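Local structure of myosin-17 (Arabidopsis thaliana, 7KFL) at residues 43-46 against 52-55; 220-225 against 278-283. The protein is a plant class XI myosin, an actin-based motor whose globular tail, the part described here, probably recognises cargo. All blocks are in the same frame, centred on the assembly; numbering follows the deposited sequence.

Interaction 1. Residues 43-46 against 52-55; sequences WRSF and SVFD
Phe54 brings the far end of its ring, CZ and CE2, against the carbonyl oxygen of Ser45 and up to the ring of Phe46. Its CZ lies 3.3 Å from Ser45 O, which sits at the ring edge near the ring plane, where the slightly positive C-H rim of an aromatic ring suits a carbonyl oxygen. The same CZ comes within 4.0 Å of Phe46 CD1, and the two phenylalanine side chains cross at about a right angle, with Phe46 CD1 close to the plane of the Phe54 ring.

Beside them Val53 divides its two methyls. CG1 packs 4.0 Å from Ser45 CB and also covers one face of its neighbour Phe54, 3.8 Å above the plane and over the ring centre. With CG2 anti to the backbone N (CG1 at chi1 65°), the second methyl is left to meet Trp43, reaching the six-membered ring at its edge, 4.1 Å from CZ3.

No hydrogen bond crosses between 43-46 and 52-55, so apolar contact and the carbonyl-to-ring approach carry the pairing. Leu40 of helix 31-43 touches Ser45, Phe46, Val53 and Phe54 alike, while Pro151 and Ala152 of helix 150-186 pack on Phe54. Arg44, with positive phi (62°), takes the chain out of helix 31-43. This is a helix-loop-helix connection, in which the residues leaving helix 31-43 fold back on the first turn of helix 53-65.

Interaction 2. Residues 220-225 against 278-283; sequences KSLNSY and AELEQW
Leu280 is the first residue along 278-283 to reach across, and it does so with one methyl: its CD2 lies 4.1 Å from CD1 of Leu222. Ile218, on the same helix as Leu222, and Phe247 and Ile250 of helix 236-260 pack on Leu280 as well.

Three residues on, Trp283 makes the larger contact. Its CG is anti to the backbone N (chi1 178°), which carries the indole across to helix 205-231. Leu222 lies over one face of it, the two side chains crossing at about a right angle. The CD1 methyl makes a CH-pi contact, 4.0 Å from the centroid of the five-membered ring and 7° off its normal. CB of Leu222 sits over the same face toward the rim, a tight 3.2 Å from NE1 of Trp283. Asn223 comes in obliquely, its amide tilted against the indole, with OD1 3.0 Å from NE1. Phe243 and Phe247 of helix 236-260 meet the indole too. Replacing the indole of Trp283 by the methyl of an alanine is likely to open a gap against Leu222 and leave Asn223 OD1 without its indole neighbour.

The helical segments run nearly parallel, at 19°, with their axes 11.0 Å apart, and the indole spans much of that separation. Glu279 adds a hydrogen bond to Gln216, just outside 220-225, between the same two helices. Between the segments themselves the chemistry is mainly apolar: the buried Leu222, Leu280 and Trp283 meet through aliphatic and aromatic carbon, while NE1 lies close to OD1 of the partly exposed Asn223, which implies that 220-225 and 278-283 are joined chiefly by the fit of their side chains.

How the interactions relate
Interactions 1 and 2 lie on opposite sides of the chain's centre, with their own centres 42 Å apart and their nearest atoms about 26 Å apart, so neither touches the other. They also follow one another along the chain. Interaction 1 joins neighbouring elements near one end of the elongated helical domain, 32 Å from the chain centre; interaction 2, 14 Å from it, brings together segments with 52 residues between them, on helices 205-231 and 267-287, and 278-283 belongs to the DIL domain. Helix 150-186 runs between the two regions: Ala152 near its start packs on Phe46 and Phe54, and Glu177 further along hydrogen-bonds Ser221 and Tyr225.

Interaction 1. Residues 43-46 against 52-55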
loop_
_atom_site.group_PDB
_atom_site.type_symbol
_atom_site.label_atom_id
_atom_site.label_comp_id
_atom_site.label_asym_id
_atom_site.label_seq_id
_atom_site.Cartn_x
_atom_site.Cartn_y
_atom_site.Cartn_z
ATOM N N TRP A 43 21.782 28.815 2.647
ATOM C CA TRP A 43 21.901 29.607 1.392
ATOM C C TRP A 43 20.692 30.538 1.209
ATOM O O TRP A 43 20.768 31.420 0.332
ATOM C CB TRP A 43 22.059 28.681 0.179
ATOM C CG TRP A 43 23.249 27.772 0.240
ATOM C CD1 TRP A 43 24.450 28.020 0.839
ATOM C CD2 TRP A 43 23.362 26.466 -0.355
ATOM N NE1 TRP A 43 25.295 26.956 0.672
ATOM C CE2 TRP A 43 24.656 25.989 -0.058
ATOM C CE3 TRP A 43 22.498 25.654 -1.099
ATOM C CZ2 TRP A 43 25.102 24.737 -0.481
ATOM C CZ3 TRP A 43 22.939 24.418 -1.521
ATOM C CH2 TRP A 43 24.225 23.969 -1.215
ATOM N N ARG A 44 19.623 30.338 1.989
ATOM C CA ARG A 44 18.334 31.075 1.883
ATOM C C ARG A 44 17.723 30.809 0.499
ATOM O O ARG A 44 17.206 31.758 -0.113
ATOM C CB ARG A 44 18.547 32.571 2.151
ATOM C CG ARG A 44 19.187 32.877 3.498
ATOM C CD ARG A 44 19.594 34.333 3.637
ATOM N NE ARG A 44 18.461 35.250 3.552
ATOM C CZ ARG A 44 17.715 35.660 4.579
ATOM N NH1 ARG A 44 17.962 35.239 5.810
ATOM N NH2 ARG A 44 16.712 36.496 4.367
ATOM N N SER A 45 17.773 29.552 0.042
ATOM C CA SER A 45 17.309 29.094 -1.295
ATOM C C SER A 45 15.777 29.127 -1.375
ATOM O O SER A 45 15.247 29.131 -2.503
ATOM C CB SER A 45 17.833 27.718 -1.612
ATOM O OG SER A 45 19.239 27.741 -1.791
ATOM N N PHE A 46 15.095 29.137 -0.228
ATOM C CA PHE A 46 13.617 29.253 -0.139
ATOM C C PHE A 46 13.189 30.686 -0.488
ATOM O O PHE A 46 12.011 30.874 -0.837
ATOM C CB PHE A 46 13.115 28.840 1.249
ATOM C CG PHE A 46 13.370 27.400 1.625
ATOM C CD1 PHE A 46 13.048 26.365 0.759
ATOM C CD2 PHE A 46 13.917 27.075 2.857
ATOM C CE1 PHE A 46 13.278 25.043 1.111
ATOM C CE2 PHE A 46 14.145 25.753 3.209
ATOM C CZ PHE A 46 13.826 24.739 2.336
ATOM N N SER A 52 18.596 26.753 -9.510
ATOM C CA SER A 52 18.632 25.386 -10.096
ATOM C C SER A 52 18.698 24.319 -8.994
ATOM O O SER A 52 18.534 23.131 -9.326
ATOM C CB SER A 52 19.793 25.241 -11.047
ATOM O OG SER A 52 19.545 25.925 -12.266
ATOM N N VAL A 53 18.935 24.721 -7.739
ATOM C CA VAL A 53 19.190 23.791 -6.596
ATOM C C VAL A 53 18.041 22.780 -6.494
ATOM O O VAL A 53 18.331 21.575 -6.378
ATOM C CB VAL A 53 19.408 24.546 -5.269
ATOM C CG1 VAL A 53 18.170 25.303 -4.809
ATOM C CG2 VAL A 53 19.900 23.611 -4.174
ATOM N N PHE A 54 16.793 23.251 -6.555
ATOM C CA PHE A 54 15.570 22.425 -6.371
ATOM C C PHE A 54 15.461 21.404 -7.509
ATOM O O PHE A 54 15.241 20.217 -7.220
ATOM C CB PHE A 54 14.331 23.317 -6.292
ATOM C CG PHE A 54 14.329 24.271 -5.125
ATOM C CD1 PHE A 54 14.322 23.798 -3.824
ATOM C CD2 PHE A 54 14.332 25.642 -5.326
ATOM C CE1 PHE A 54 14.321 24.675 -2.750
ATOM C CE2 PHE A 54 14.332 26.518 -4.252
ATOM C CZ PHE A 54 14.326 26.032 -2.966
ATOM N N ASP A 55 15.613 21.858 -8.756
ATOM C CA ASP A 55 15.594 21.001 -9.974
ATOM C C ASP A 55 16.606 19.860 -9.816
ATOM O O ASP A 55 16.261 18.712 -10.157
ATOM C CB ASP A 55 15.905 21.804 -11.241
ATOM C CG ASP A 55 14.721 22.567 -11.809
ATOM O OD1 ASP A 55 13.585 22.323 -11.351
ATOM O OD2 ASP A 55 14.945 23.394 -12.714
#

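Interaction 2. Residues 220-225 against 278-283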
loop_
_atom_site.group_PDB
_atom_site.type_symbol
_atom_site.label_atom_id
_atom_site.label_comp_id
_atom_site.label_asym_id
_atom_site.label_seq_id
_atom_site.Cartn_x
_atom_site.Cartn_y
_atom_site.Cartn_z
ATOM N N LYS A 220 6.332 -14.260 3.459
ATOM C CA LYS A 220 7.787 -13.949 3.392
ATOM C C LYS A 220 7.994 -12.628 2.644
ATOM O O LYS A 220 8.723 -11.759 3.168
ATOM C CB LYS A 220 8.567 -15.086 2.722
ATOM C CG LYS A 220 8.974 -16.221 3.654
ATOM C CD LYS A 220 9.827 -17.284 2.995
ATOM C CE LYS A 220 9.054 -18.143 2.016
ATOM N NZ LYS A 220 9.810 -19.361 1.641
ATOM N N SER A 221 7.374 -12.489 1.468
ATOM C CA SER A 221 7.436 -11.273 0.611
ATOM C C SER A 221 6.899 -10.062 1.385
ATOM O O SER A 221 7.526 -8.996 1.297
ATOM C CB SER A 221 6.702 -11.477 -0.691
ATOM O OG SER A 221 7.378 -12.420 -1.510
ATOM N N LEU A 222 5.800 -10.220 2.127
ATOM C CA LEU A 222 5.233 -9.138 2.980
ATOM C C LEU A 222 6.296 -8.687 3.989
ATOM O O LEU A 222 6.504 -7.469 4.108
ATOM C CB LEU A 222 3.970 -9.632 3.697
ATOM C CG LEU A 222 2.750 -9.906 2.818
ATOM C CD1 LEU A 222 1.579 -10.384 3.661
ATOM C CD2 LEU A 222 2.349 -8.674 2.021
ATOM N N ASN A 223 6.951 -9.640 4.663
ATOM C CA ASN A 223 7.950 -9.393 5.743
ATOM C C ASN A 223 9.206 -8.731 5.161
ATOM O O ASN A 223 9.759 -7.843 5.838
ATOM C CB ASN A 223 8.313 -10.678 6.498
ATOM C CG ASN A 223 7.378 -10.992 7.647
ATOM O OD1 ASN A 223 6.735 -10.103 8.199
ATOM N ND2 ASN A 223 7.308 -12.256 8.032
ATOM N N SER A 224 9.650 -9.149 3.971
ATOM C CA SER A 224 10.809 -8.555 3.251
ATOM C C SER A 224 10.614 -7.040 3.137
ATOM O O SER A 224 11.502 -6.287 3.592
ATOM C CB SER A 224 10.993 -9.170 1.892
ATOM O OG SER A 224 11.120 -10.577 1.989
ATOM N N TYR A 225 9.483 -6.618 2.566
ATOM C CA TYR A 225 9.144 -5.194 2.306
ATOM C C TYR A 225 8.948 -4.474 3.644
ATOM O O TYR A 225 9.420 -3.329 3.770
ATOM C CB TYR A 225 7.939 -5.082 1.368
ATOM C CG TYR A 225 8.254 -5.383 -0.077
ATOM C CD1 TYR A 225 8.506 -6.679 -0.494
ATOM C CD2 TYR A 225 8.322 -4.377 -1.027
ATOM C CE1 TYR A 225 8.801 -6.974 -1.815
ATOM C CE2 TYR A 225 8.620 -4.653 -2.353
ATOM C CZ TYR A 225 8.859 -5.958 -2.750
ATOM O OH TYR A 225 9.154 -6.255 -4.049
ATOM N N ALA A 278 -5.328 -17.618 7.656
ATOM C CA ALA A 278 -4.711 -17.823 8.989
ATOM C C ALA A 278 -3.232 -17.415 8.952
ATOM O O ALA A 278 -2.756 -16.840 9.952
ATOM C CB ALA A 278 -4.884 -19.257 9.424
ATOM N N GLU A 279 -2.534 -17.705 7.846
ATOM C CA GLU A 279 -1.129 -17.278 7.600
ATOM C C GLU A 279 -1.052 -15.746 7.564
ATOM O O GLU A 279 -0.148 -15.183 8.215
ATOM C CB GLU A 279 -0.602 -17.868 6.290
ATOM C CG GLU A 279 -0.209 -19.329 6.394
ATOM C CD GLU A 279 1.164 -19.598 6.990
ATOM O OE1 GLU A 279 1.946 -18.638 7.151
ATOM O OE2 GLU A 279 1.451 -20.774 7.285
ATOM N N LEU A 280 -1.963 -15.102 6.826
ATOM C CA LEU A 280 -1.987 -13.628 6.628
ATOM C C LEU A 280 -2.430 -12.933 7.921
ATOM O O LEU A 280 -1.901 -11.843 8.205
ATOM C CB LEU A 280 -2.919 -13.285 5.461
ATOM C CG LEU A 280 -2.532 -13.874 4.105
ATOM C CD1 LEU A 280 -3.525 -13.450 3.035
ATOM C CD2 LEU A 280 -1.118 -13.474 3.708
ATOM N N GLU A 281 -3.363 -13.532 8.669
ATOM C CA GLU A 281 -3.801 -13.034 10.002
ATOM C C GLU A 281 -2.591 -13.024 10.943
ATOM O O GLU A 281 -2.392 -12.007 11.638
ATOM C CB GLU A 281 -4.922 -13.901 10.582
ATOM C CG GLU A 281 -5.611 -13.273 11.784
ATOM C CD GLU A 281 -6.669 -14.135 12.453
ATOM O OE1 GLU A 281 -6.938 -15.248 11.953
ATOM O OE2 GLU A 281 -7.221 -13.689 13.478
ATOM N N GLN A 282 -1.823 -14.121 10.952
ATOM C CA GLN A 282 -0.605 -14.301 11.791
ATOM C C GLN A 282 0.405 -13.193 11.471
ATOM O O GLN A 282 0.977 -12.625 12.425
ATOM C CB GLN A 282 0.002 -15.691 11.581
ATOM C CG GLN A 282 -0.614 -16.765 12.467
ATOM C CD GLN A 282 -0.318 -16.544 13.932
ATOM O OE1 GLN A 282 0.747 -16.052 14.304
ATOM N NE2 GLN A 282 -1.263 -16.911 14.783
ATOM N N TRP A 283 0.600 -12.894 10.183
ATOM C CA TRP A 283 1.494 -11.808 9.698
ATOM C C TRP A 283 1.044 -10.457 10.270
ATOM O O TRP A 283 1.925 -9.666 10.662
ATOM C CB TRP A 283 1.546 -11.769 8.166
ATOM C CG TRP A 283 2.394 -10.648 7.655
ATOM C CD1 TRP A 283 3.713 -10.699 7.312
ATOM C CD2 TRP A 283 1.987 -9.278 7.486
ATOM N NE1 TRP A 283 4.149 -9.462 6.920
ATOM C CE2 TRP A 283 3.115 -8.570 7.019
ATOM C CE3 TRP A 283 0.786 -8.584 7.677
ATOM C CZ2 TRP A 283 3.068 -7.206 6.738
ATOM C CZ3 TRP A 283 0.740 -7.237 7.399
ATOM C CH2 TRP A 283 1.868 -6.560 6.938
#